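Side-chain contact in glycerate 2-kinase (PDB 1X3L), which phosphorylates D-glycerate to 2-phosphoglycerate with ATP, and can also use other nucleotides or pyrophosphate as the phosphate donor: residues E147-K150 with L151-L155. Sequence-based numbering, arbitrary orientation.
Sequences EDLK and LTTDL
Thr152 grips the carbonyl of Asp148 from both faces of its plane: the backbone N comes from one side, and the hydroxyl OG1 donates to Asp148 O from the other at 2.8 Å. With OG1 beside its own backbone N (chi1 -58°), the hydroxyl folds back along helix 146-158 to the oxygen one turn earlier. A valine in its place would probably leave Asp148 O with the amide alone, its second donor lost. Lys150 O lies out of the plane of the Asp154 carboxylate, off its OD2 side, 2.8 Å from OD2. Both atoms are acceptors, whereas the Asp154 amide does donate to Lys150 O.

Between these two, the backbone N of Thr153 meets Leu149 O almost head-on at 2.8 Å. OG1 of Thr153 stands between its own backbone N and carbonyl carbon (chi1 51°), which brings it to two carbonyl oxygens, 2.7 Å from Lys150 O and 3.0 Å from Leu149 O. The same rotation turns CG2 toward Leu149, whose CD1 it meets at 3.7 Å. Leu151 CG lies 3.2 Å from Glu147 O, which accepts the Leu151 amide.

Leu149 also packs on Ile173 and Thr152 on Pro234, while Asp148 OD2 accepts a hydrogen bond from the backbone N of Ser145, as in one half of a capping box. The contact is thus an i to i+4 helical turn reinforced by threonine hydroxyls: the buried one of Thr152 gives Asp148 O a second donor, while that of Thr153 has a single proton for two carbonyl oxygens. At Asp154 the balance reverses: the nearby carbonyl oxygen might disfavour the negative charge slightly, though the exposed carboxylate can be solvated, so any rise in pKa is probably small.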
loop_
_atom_site.group_PDB
_atom_site.type_symbol
_atom_site.label_atom_id
_atom_site.label_comp_id
_atom_site.label_asym_id
_atom_site.label_seq_id
_atom_site.Cartn_x
_atom_site.Cartn_y
_atom_site.Cartn_z
ATOM N N GLU A 147 -13.308 -24.109 -0.058
ATOM C CA GLU A 147 -14.210 -24.082 1.081
ATOM C C GLU A 147 -13.485 -24.510 2.354
ATOM O O GLU A 147 -13.817 -24.047 3.446
ATOM C CB GLU A 147 -15.418 -24.984 0.825
ATOM C CG GLU A 147 -16.592 -24.698 1.748
ATOM C CD GLU A 147 -16.981 -23.224 1.754
ATOM O OE1 GLU A 147 -17.204 -22.658 0.660
ATOM O OE2 GLU A 147 -17.066 -22.633 2.853
ATOM N N ASP A 148 -12.499 -25.394 2.216
ATOM C CA ASP A 148 -11.732 -25.835 3.377
ATOM C C ASP A 148 -10.919 -24.644 3.865
ATOM O O ASP A 148 -10.752 -24.439 5.066
ATOM C CB ASP A 148 -10.779 -26.981 3.022
ATOM C CG ASP A 148 -11.501 -28.289 2.766
ATOM O OD1 ASP A 148 -12.434 -28.618 3.531
ATOM O OD2 ASP A 148 -11.123 -28.996 1.807
ATOM N N LEU A 149 -10.410 -23.865 2.915
ATOM C CA LEU A 149 -9.620 -22.684 3.234
ATOM C C LEU A 149 -10.468 -21.693 4.020
ATOM O O LEU A 149 -10.049 -21.199 5.068
ATOM C CB LEU A 149 -9.106 -22.029 1.949
ATOM C CG LEU A 149 -8.458 -20.647 2.082
ATOM C CD1 LEU A 149 -7.323 -20.680 3.099
ATOM C CD2 LEU A 149 -7.946 -20.208 0.720
ATOM N N LYS A 150 -11.669 -21.418 3.517
ATOM C CA LYS A 150 -12.576 -20.485 4.179
ATOM C C LYS A 150 -12.858 -20.899 5.618
ATOM O O LYS A 150 -12.758 -20.087 6.534
ATOM C CB LYS A 150 -13.897 -20.380 3.413
ATOM C CG LYS A 150 -13.780 -19.791 2.013
ATOM C CD LYS A 150 -15.161 -19.633 1.385
ATOM C CE LYS A 150 -15.080 -19.071 -0.018
ATOM N NZ LYS A 150 -16.435 -18.872 -0.608
ATOM N N LEU A 151 -13.211 -22.163 5.820
ATOM C CA LEU A 151 -13.501 -22.649 7.162
ATOM C C LEU A 151 -12.295 -22.490 8.084
ATOM O O LEU A 151 -12.437 -22.127 9.253
ATOM C CB LEU A 151 -13.922 -24.121 7.116
ATOM C CG LEU A 151 -15.168 -24.445 6.286
ATOM C CD1 LEU A 151 -15.479 -25.932 6.395
ATOM C CD2 LEU A 151 -16.350 -23.617 6.777
ATOM N N THR A 152 -11.108 -22.764 7.556
ATOM C CA THR A 152 -9.890 -22.648 8.347
ATOM C C THR A 152 -9.658 -21.191 8.736
ATOM O O THR A 152 -9.470 -20.875 9.909
ATOM C CB THR A 152 -8.662 -23.168 7.569
ATOM O OG1 THR A 152 -8.878 -24.532 7.184
ATOM C CG2 THR A 152 -7.412 -23.089 8.435
ATOM N N THR A 153 -9.676 -20.307 7.745
ATOM C CA THR A 153 -9.471 -18.886 7.999
ATOM C C THR A 153 -10.512 -18.348 8.978
ATOM O O THR A 153 -10.217 -17.462 9.781
ATOM C CB THR A 153 -9.535 -18.061 6.693
ATOM O OG1 THR A 153 -10.727 -18.393 5.975
ATOM C CG2 THR A 153 -8.330 -18.347 5.815
ATOM N N ASP A 154 -11.726 -18.892 8.918
ATOM C CA ASP A 154 -12.801 -18.456 9.807
ATOM C C ASP A 154 -12.579 -18.874 11.251
ATOM O O ASP A 154 -12.872 -18.115 12.174
ATOM C CB ASP A 154 -14.154 -18.994 9.335
ATOM C CG ASP A 154 -14.745 -18.173 8.209
ATOM O OD1 ASP A 154 -14.846 -16.938 8.371
ATOM O OD2 ASP A 154 -15.114 -18.761 7.169
ATOM N N LEU A 155 -12.071 -20.087 11.447
ATOM C CA LEU A 155 -11.814 -20.584 12.792
ATOM C C LEU A 155 -10.648 -19.824 13.413
ATOM O O LEU A 155 -10.549 -19.708 14.635
ATOM C CB LEU A 155 -11.506 -22.083 12.750
ATOM C CG LEU A 155 -12.651 -22.978 12.269
ATOM C CD1 LEU A 155 -12.168 -24.414 12.162
ATOM C CD2 LEU A 155 -13.825 -22.876 13.233
#